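Local coordinates for ABC transporter, substrate binding protein (Mannopine) (Agrobacterium fabrum, PDB 5L9S) that probably serves as the periplasmic solute-binding component of an ABC transporter for mannopine, modelled here in an open form without ligand, at residues V5-Y14 / V57-G65; A73-L81 / A239-R247. All blocks are in the same frame, centred on the assembly; numbering follows the deposited sequence.

Contact 1 of 2, residues V5-Y14 / V57-G65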
loop_
_atom_site.group_PDB
_atom_site.type_symbol
_atom_site.label_atom_id
_atom_site.label_comp_id
_atom_site.label_asym_id
_atom_site.label_seq_id
_atom_site.Cartn_x
_atom_site.Cartn_y
_atom_site.Cartn_z
ATOM N N VAL A 5 -19.161 -7.340 16.036
ATOM C CA VAL A 5 -17.999 -7.700 15.205
ATOM C C VAL A 5 -16.786 -7.091 15.875
ATOM O O VAL A 5 -16.804 -5.896 16.178
ATOM C CB VAL A 5 -18.036 -7.202 13.730
ATOM C CG1 VAL A 5 -16.941 -7.871 12.918
ATOM C CG2 VAL A 5 -19.379 -7.424 13.067
ATOM N N VAL A 6 -15.712 -7.876 16.042
ATOM C CA VAL A 6 -14.469 -7.360 16.609
ATOM C C VAL A 6 -13.399 -7.300 15.512
ATOM O O VAL A 6 -13.067 -8.320 14.920
ATOM C CB VAL A 6 -14.007 -8.056 17.924
ATOM C CG1 VAL A 6 -14.105 -9.562 17.855
ATOM C CG2 VAL A 6 -12.620 -7.581 18.365
ATOM N N ILE A 7 -12.914 -6.084 15.219
ATOM C CA ILE A 7 -11.905 -5.807 14.205
ATOM C C ILE A 7 -10.662 -5.161 14.840
ATOM O O ILE A 7 -10.803 -4.258 15.669
ATOM C CB ILE A 7 -12.481 -4.984 12.982
ATOM C CG1 ILE A 7 -11.442 -4.854 11.822
ATOM C CG2 ILE A 7 -13.044 -3.614 13.391
ATOM C CD1 ILE A 7 -11.995 -4.450 10.458
ATOM N N ALA A 8 -9.447 -5.606 14.423
ATOM C CA ALA A 8 -8.190 -5.024 14.895
ATOM C C ALA A 8 -7.549 -4.156 13.806
ATOM O O ALA A 8 -7.489 -4.555 12.640
ATOM C CB ALA A 8 -7.235 -6.104 15.349
ATOM N N THR A 9 -7.102 -2.951 14.201
ATOM C CA THR A 9 -6.449 -1.955 13.338
ATOM C C THR A 9 -5.195 -1.450 14.080
ATOM O O THR A 9 -4.976 -1.844 15.237
ATOM C CB THR A 9 -7.423 -0.777 12.995
ATOM O OG1 THR A 9 -7.654 0.038 14.145
ATOM C CG2 THR A 9 -8.751 -1.232 12.401
ATOM N N THR A 10 -4.399 -0.558 13.436
ATOM C CA THR A 10 -3.216 0.060 14.053
ATOM C C THR A 10 -3.636 1.168 15.029
ATOM O O THR A 10 -2.797 1.656 15.795
ATOM C CB THR A 10 -2.206 0.563 13.030
ATOM O OG1 THR A 10 -2.854 1.485 12.141
ATOM C CG2 THR A 10 -1.516 -0.557 12.285
ATOM N N GLY A 11 -4.930 1.511 15.024
ATOM C CA GLY A 11 -5.517 2.528 15.889
ATOM C C GLY A 11 -5.349 3.929 15.346
ATOM O O GLY A 11 -5.138 4.119 14.141
ATOM N N GLY A 12 -5.464 4.902 16.244
ATOM C CA GLY A 12 -5.295 6.322 15.956
ATOM C C GLY A 12 -6.145 6.921 14.857
ATOM O O GLY A 12 -7.367 6.774 14.846
ATOM N N THR A 13 -5.476 7.645 13.949
ATOM C CA THR A 13 -6.043 8.376 12.805
ATOM C C THR A 13 -6.711 7.435 11.808
ATOM O O THR A 13 -7.776 7.762 11.279
ATOM C CB THR A 13 -4.946 9.266 12.188
ATOM O OG1 THR A 13 -4.865 10.444 12.986
ATOM C CG2 THR A 13 -5.221 9.650 10.741
ATOM N N TYR A 14 -6.076 6.272 11.576
ATOM C CA TYR A 14 -6.519 5.213 10.689
ATOM C C TYR A 14 -7.871 4.669 11.176
ATOM O O TYR A 14 -8.834 4.651 10.406
ATOM C CB TYR A 14 -5.433 4.121 10.647
ATOM C CG TYR A 14 -5.490 3.133 9.493
ATOM C CD1 TYR A 14 -6.356 3.325 8.418
ATOM C CD2 TYR A 14 -4.678 2.006 9.478
ATOM C CE1 TYR A 14 -6.426 2.405 7.370
ATOM C CE2 TYR A 14 -4.737 1.077 8.435
ATOM C CZ TYR A 14 -5.608 1.283 7.379
ATOM O OH TYR A 14 -5.636 0.357 6.362
ATOM N N VAL A 57 -10.626 -17.615 20.198
ATOM C CA VAL A 57 -10.618 -16.585 19.180
ATOM C C VAL A 57 -11.473 -15.438 19.698
ATOM O O VAL A 57 -12.685 -15.594 19.866
ATOM C CB VAL A 57 -11.115 -17.093 17.798
ATOM C CG1 VAL A 57 -9.978 -17.693 16.986
ATOM C CG2 VAL A 57 -12.266 -18.085 17.947
ATOM N N THR A 58 -10.839 -14.296 19.985
ATOM C CA THR A 58 -11.556 -13.130 20.459
ATOM C C THR A 58 -11.951 -12.245 19.286
ATOM O O THR A 58 -13.075 -11.753 19.257
ATOM C CB THR A 58 -10.771 -12.424 21.563
ATOM O OG1 THR A 58 -10.631 -13.327 22.664
ATOM C CG2 THR A 58 -11.460 -11.141 22.061
ATOM N N TRP A 59 -11.058 -12.114 18.294
ATOM C CA TRP A 59 -11.167 -11.255 17.117
ATOM C C TRP A 59 -11.796 -11.955 15.910
ATOM O O TRP A 59 -11.610 -13.157 15.724
ATOM C CB TRP A 59 -9.791 -10.708 16.726
ATOM C CG TRP A 59 -9.025 -9.940 17.763
ATOM C CD1 TRP A 59 -9.443 -9.566 19.006
ATOM C CD2 TRP A 59 -7.689 -9.441 17.619
ATOM N NE1 TRP A 59 -8.442 -8.878 19.654
ATOM C CE2 TRP A 59 -7.359 -8.775 18.821
ATOM C CE3 TRP A 59 -6.732 -9.491 16.577
ATOM C CZ2 TRP A 59 -6.109 -8.183 19.026
ATOM C CZ3 TRP A 59 -5.499 -8.882 16.768
ATOM C CH2 TRP A 59 -5.205 -8.220 17.972
ATOM N N ASP A 60 -12.536 -11.190 15.093
ATOM C CA ASP A 60 -13.196 -11.657 13.880
ATOM C C ASP A 60 -12.402 -11.233 12.643
ATOM O O ASP A 60 -12.254 -12.009 11.692
ATOM C CB ASP A 60 -14.614 -11.064 13.788
ATOM C CG ASP A 60 -15.549 -11.503 14.888
ATOM O OD1 ASP A 60 -15.933 -12.677 14.897
ATOM O OD2 ASP A 60 -15.945 -10.654 15.703
ATOM N N LEU A 61 -11.946 -9.962 12.636
ATOM C CA LEU A 61 -11.223 -9.348 11.522
ATOM C C LEU A 61 -10.025 -8.571 12.001
ATOM O O LEU A 61 -10.020 -8.083 13.124
ATOM C CB LEU A 61 -12.145 -8.384 10.744
ATOM C CG LEU A 61 -13.401 -8.925 10.074
ATOM C CD1 LEU A 61 -14.344 -7.801 9.730
ATOM C CD2 LEU A 61 -13.076 -9.737 8.839
ATOM N N TYR A 62 -9.025 -8.433 11.136
ATOM C CA TYR A 62 -7.843 -7.597 11.355
ATOM C C TYR A 62 -7.291 -7.078 10.030
ATOM O O TYR A 62 -7.513 -7.699 8.984
ATOM C CB TYR A 62 -6.765 -8.263 12.236
ATOM C CG TYR A 62 -5.924 -9.332 11.572
ATOM C CD1 TYR A 62 -6.393 -10.635 11.440
ATOM C CD2 TYR A 62 -4.634 -9.054 11.121
ATOM C CE1 TYR A 62 -5.608 -11.636 10.854
ATOM C CE2 TYR A 62 -3.848 -10.040 10.520
ATOM C CZ TYR A 62 -4.333 -11.335 10.404
ATOM O OH TYR A 62 -3.576 -12.318 9.814
ATOM N N LEU A 63 -6.631 -5.918 10.061
ATOM C CA LEU A 63 -6.014 -5.370 8.857
ATOM C C LEU A 63 -4.532 -5.722 8.833
ATOM O O LEU A 63 -3.882 -5.739 9.874
ATOM C CB LEU A 63 -6.179 -3.835 8.767
ATOM C CG LEU A 63 -7.600 -3.263 8.815
ATOM C CD1 LEU A 63 -7.558 -1.755 8.913
ATOM C CD2 LEU A 63 -8.423 -3.671 7.595
ATOM N N ASP A 64 -3.986 -5.968 7.647
ATOM C CA ASP A 64 -2.555 -6.217 7.438
ATOM C C ASP A 64 -2.189 -5.915 5.996
ATOM O O ASP A 64 -3.059 -5.967 5.135
ATOM C CB ASP A 64 -2.157 -7.667 7.802
ATOM C CG ASP A 64 -0.733 -7.819 8.339
ATOM O OD1 ASP A 64 0.092 -6.885 8.137
ATOM O OD2 ASP A 64 -0.444 -8.865 8.963
ATOM N N GLY A 65 -0.913 -5.638 5.741
ATOM C CA GLY A 65 -0.403 -5.371 4.404
ATOM C C GLY A 65 -0.706 -6.502 3.449
ATOM O O GLY A 65 -0.740 -7.663 3.863
#

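Contact 2 of 2, residues A73-L81 / A239-R247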
loop_
_atom_site.group_PDB
_atom_site.type_symbol
_atom_site.label_atom_id
_atom_site.label_comp_id
_atom_site.label_asym_id
_atom_site.label_seq_id
_atom_site.Cartn_x
_atom_site.Cartn_y
_atom_site.Cartn_z
ATOM N N ALA A 73 2.068 -18.107 6.211
ATOM C CA ALA A 73 1.853 -17.801 7.629
ATOM C C ALA A 73 0.450 -17.182 7.866
ATOM O O ALA A 73 -0.273 -17.626 8.759
ATOM C CB ALA A 73 2.950 -16.867 8.128
ATOM N N HIS A 74 0.065 -16.210 7.008
ATOM C CA HIS A 74 -1.223 -15.536 7.005
ATOM C C HIS A 74 -2.341 -16.531 6.720
ATOM O O HIS A 74 -3.328 -16.527 7.441
ATOM C CB HIS A 74 -1.235 -14.416 5.956
ATOM C CG HIS A 74 -2.474 -13.574 5.968
ATOM N ND1 HIS A 74 -2.644 -12.540 6.888
ATOM C CD2 HIS A 74 -3.577 -13.647 5.187
ATOM C CE1 HIS A 74 -3.830 -12.024 6.629
ATOM N NE2 HIS A 74 -4.430 -12.650 5.619
ATOM N N PHE A 75 -2.182 -17.397 5.704
ATOM C CA PHE A 75 -3.194 -18.395 5.335
ATOM C C PHE A 75 -3.421 -19.467 6.414
ATOM O O PHE A 75 -4.476 -20.113 6.433
ATOM C CB PHE A 75 -2.836 -19.065 4.001
ATOM C CG PHE A 75 -2.539 -18.169 2.822
ATOM C CD1 PHE A 75 -3.219 -16.967 2.647
ATOM C CD2 PHE A 75 -1.634 -18.562 1.840
ATOM C CE1 PHE A 75 -2.969 -16.164 1.539
ATOM C CE2 PHE A 75 -1.402 -17.767 0.720
ATOM C CZ PHE A 75 -2.070 -16.573 0.579
ATOM N N ALA A 76 -2.430 -19.662 7.297
ATOM C CA ALA A 76 -2.502 -20.633 8.388
ATOM C C ALA A 76 -3.374 -20.150 9.537
ATOM O O ALA A 76 -3.951 -20.983 10.231
ATOM C CB ALA A 76 -1.105 -20.942 8.903
ATOM N N ILE A 77 -3.458 -18.820 9.753
ATOM C CA ILE A 77 -4.203 -18.182 10.846
ATOM C C ILE A 77 -5.489 -17.475 10.366
ATOM O O ILE A 77 -6.249 -16.961 11.188
ATOM C CB ILE A 77 -3.279 -17.233 11.675
ATOM C CG1 ILE A 77 -2.671 -16.095 10.812
ATOM C CG2 ILE A 77 -2.197 -18.023 12.380
ATOM C CD1 ILE A 77 -1.989 -14.940 11.571
ATOM N N THR A 78 -5.725 -17.444 9.048
ATOM C CA THR A 78 -6.897 -16.783 8.463
ATOM C C THR A 78 -7.707 -17.741 7.620
ATOM O O THR A 78 -7.206 -18.789 7.176
ATOM C CB THR A 78 -6.531 -15.496 7.638
ATOM O OG1 THR A 78 -5.758 -15.832 6.482
ATOM C CG2 THR A 78 -5.848 -14.407 8.468
ATOM N N GLU A 79 -8.968 -17.364 7.382
ATOM C CA GLU A 79 -9.880 -18.132 6.551
ATOM C C GLU A 79 -9.644 -17.813 5.085
ATOM O O GLU A 79 -9.275 -16.685 4.758
ATOM C CB GLU A 79 -11.328 -17.824 6.925
ATOM C CG GLU A 79 -12.122 -19.075 7.244
ATOM C CD GLU A 79 -13.579 -18.794 7.528
ATOM O OE1 GLU A 79 -14.393 -18.895 6.581
ATOM O OE2 GLU A 79 -13.898 -18.421 8.681
ATOM N N ASP A 80 -9.857 -18.801 4.204
ATOM C CA ASP A 80 -9.724 -18.643 2.758
ATOM C C ASP A 80 -11.011 -17.960 2.267
ATOM O O ASP A 80 -12.098 -18.540 2.343
ATOM C CB ASP A 80 -9.531 -20.018 2.096
ATOM C CG ASP A 80 -9.115 -20.005 0.639
ATOM O OD1 ASP A 80 -9.198 -18.938 0.008
ATOM O OD2 ASP A 80 -8.766 -21.090 0.109
ATOM N N LEU A 81 -10.886 -16.704 1.827
ATOM C CA LEU A 81 -12.018 -15.903 1.375
ATOM C C LEU A 81 -12.471 -16.187 -0.056
ATOM O O LEU A 81 -13.553 -15.737 -0.431
ATOM C CB LEU A 81 -11.714 -14.410 1.559
ATOM C CG LEU A 81 -12.161 -13.782 2.870
ATOM C CD1 LEU A 81 -11.106 -13.982 3.968
ATOM C CD2 LEU A 81 -12.410 -12.297 2.681
ATOM N N ALA A 239 -8.674 -9.146 6.734
ATOM C CA ALA A 239 -8.617 -10.610 6.839
ATOM C C ALA A 239 -9.567 -11.136 7.919
ATOM O O ALA A 239 -9.779 -10.481 8.939
ATOM C CB ALA A 239 -7.197 -11.057 7.121
ATOM N N LEU A 240 -10.151 -12.315 7.666
ATOM C CA LEU A 240 -11.081 -13.015 8.562
ATOM C C LEU A 240 -10.304 -14.067 9.353
ATOM O O LEU A 240 -9.706 -14.959 8.756
ATOM C CB LEU A 240 -12.239 -13.655 7.753
ATOM C CG LEU A 240 -13.267 -14.537 8.505
ATOM C CD1 LEU A 240 -14.120 -13.724 9.474
ATOM C CD2 LEU A 240 -14.175 -15.238 7.519
ATOM N N VAL A 241 -10.246 -13.886 10.693
ATOM C CA VAL A 241 -9.545 -14.746 11.656
ATOM C C VAL A 241 -10.124 -16.151 11.645
ATOM O O VAL A 241 -11.351 -16.320 11.694
ATOM C CB VAL A 241 -9.518 -14.134 13.080
ATOM C CG1 VAL A 241 -8.999 -15.130 14.121
ATOM C CG2 VAL A 241 -8.694 -12.851 13.107
ATOM N N ARG A 242 -9.228 -17.158 11.565
ATOM C CA ARG A 242 -9.585 -18.571 11.520
ATOM C C ARG A 242 -10.590 -18.938 12.601
ATOM O O ARG A 242 -10.284 -18.894 13.800
ATOM C CB ARG A 242 -8.346 -19.461 11.563
ATOM C CG ARG A 242 -8.460 -20.656 10.644
ATOM C CD ARG A 242 -7.194 -21.479 10.670
ATOM N NE ARG A 242 -6.572 -21.554 9.350
ATOM C CZ ARG A 242 -6.161 -22.681 8.778
ATOM N NH1 ARG A 242 -6.282 -23.842 9.414
ATOM N NH2 ARG A 242 -5.609 -22.655 7.572
ATOM N N GLY A 243 -11.810 -19.220 12.143
ATOM C CA GLY A 243 -12.945 -19.578 12.984
ATOM C C GLY A 243 -13.390 -18.441 13.881
ATOM O O GLY A 243 -13.532 -18.625 15.086
ATOM N N ALA A 244 -13.581 -17.249 13.300
ATOM C CA ALA A 244 -14.000 -16.054 14.022
ATOM C C ALA A 244 -15.327 -16.311 14.785
ATOM O O ALA A 244 -16.174 -17.052 14.266
ATOM C CB ALA A 244 -14.174 -14.918 13.037
ATOM N N PRO A 245 -15.527 -15.753 16.012
ATOM C CA PRO A 245 -16.803 -16.004 16.721
ATOM C C PRO A 245 -18.060 -15.545 15.969
ATOM O O PRO A 245 -19.047 -16.280 15.903
ATOM C CB PRO A 245 -16.627 -15.279 18.062
ATOM C CG PRO A 245 -15.530 -14.323 17.861
ATOM C CD PRO A 245 -14.629 -14.882 16.802
ATOM N N ASN A 246 -18.000 -14.337 15.374
ATOM C CA ASN A 246 -19.067 -13.680 14.614
ATOM C C ASN A 246 -18.718 -13.643 13.112
ATOM O O ASN A 246 -18.783 -12.582 12.487
ATOM C CB ASN A 246 -19.310 -12.258 15.164
ATOM C CG ASN A 246 -19.238 -12.129 16.671
ATOM O OD1 ASN A 246 -18.158 -11.984 17.253
ATOM N ND2 ASN A 246 -20.381 -12.133 17.332
ATOM N N ARG A 247 -18.374 -14.818 12.544
ATOM C CA ARG A 247 -17.973 -15.044 11.145
ATOM C C ARG A 247 -18.900 -14.364 10.110
ATOM O O ARG A 247 -18.424 -13.622 9.243
ATOM C CB ARG A 247 -17.858 -16.562 10.857
ATOM C CG ARG A 247 -16.889 -16.919 9.720
ATOM C CD ARG A 247 -17.220 -18.237 9.033
ATOM N NE ARG A 247 -18.335 -18.103 8.091
ATOM C CZ ARG A 247 -18.247 -18.272 6.773
ATOM N NH1 ARG A 247 -17.093 -18.617 6.216
ATOM N NH2 ARG A 247 -19.315 -18.103 6.003
#

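Contact 1 of 2, residues V5-Y14 / V57-G65
The indole of W59 carries the A8 methyl on one face: A8 CB sits 3.8 Å from the centroid of the six-membered ring, 20° off its normal, a CH-pi contact. V6 CG2 meets the indole obliquely at CD1. Another ring, that of Y14, has T10 OG1 at its edge and L63 CD1 oblique to it; the Y62 ring has D64 OD2 in plane at its edge. W59 and Y14 flank two parallel strands, 4-9 and 61-65: W59 precedes the second, Y14 belongs to the helix after the first. With strand 33-38 on the far side of 4-9 and helices 12-30 and 41-53 as connections, the strands form the opening beta-alpha-beta units of a type II periplasmic binding protein fold.

Between the strands, L61 N gives to V6 O, A8 N to L61 O at 2.9 Å, and L63 N to A8 O. V6 O is gripped twice, since D60 N also reaches it at 2.9 Å. CG of D60, anti to the carbonyl carbon (chi1 -64°), turns the carboxylate back toward strand 4-9, where D60 OD2 takes V6 N on its anti lone pair at 2.8 Å. The carboxylate is pinned at both oxygens, because OD1 accepts from N246 N. I7 and L61 share one face of the sheet, where I7 CG1 packs 3.8 Å from L61 CB and helix 247-258 covers L61. A8 and Y62 start on the other. Where strand 4-9 ends, L63 CD1 rests 3.7 Å from T9 CG2 and 3.8 Å from Y14 OH, the hydroxyl hydrogen-bonded to D236 OD2.

Contact 2 of 2, residues A73-L81 / A239-R247
T78 and V241 form a single backbone bridge, with E79 N giving a nearly straight bond (171°) to L240 O at 2.9 Å and R242 N reaching I77 O at 3.0 Å. The bridge joins the chain that follows helix 72-77 to the chain around the last residues of strand 224-240, the strand that runs antiparallel to 61-65 in this periplasmic binding protein fold.

Side chains extend the grip both ways. E79 lies alongside L240, pointing the same way, so that its OE2 comes beside L240 CD2. Beyond, E79 OE1 receives R247 NH1 on its syn lone pair at 2.7 Å, a salt bridge whose carboxylate and guanidinium planes are only 9° apart, though the N-H...O angle is bent to 139°. On the other flank R242 bends at chi3 and brings its guanidinium to the backbone carbonyls of the helix: NH2 bonds F75 O on a lone pair in the carbonyl plane, while A76 O lies over a guanidinium face. Further in, A239 CB touches the edge of the H74 imidazole, 3.5 Å from H74 NE2, and T78 CG2 covers part of one face of that ring.

Around them, H74 NE2 is hydrogen-bonded to G102 O, R101 makes a cation-pi contact with F75, and helix 247-258 packs on L240 and L81. H74 O takes two donors from opposite faces of its plane: I77 N, and T78 OG1 at 2.7 Å.

Contact 1 and contact 2 have centres about 12 Å apart, and both reach the same sheet, in which strand 61-65 of contact 1 lies between strand 4-9 and strand 224-240, whose last residues belong to contact 2. Y62 O probably accepts a hydrogen bond from A239 N at 2.9 Å, tying the two contacts through neighbouring strands. D60 OD1 and N246 N, 2.7 Å apart, make a second probable bond between them, and V57 CG2 packs 3.2 Å from G243 O. Helix 41-53 packs on W59 of contact 1 and on V241 of contact 2. Along the chain, contact 1 closes before contact 2 opens; no ligand is bound in this open form.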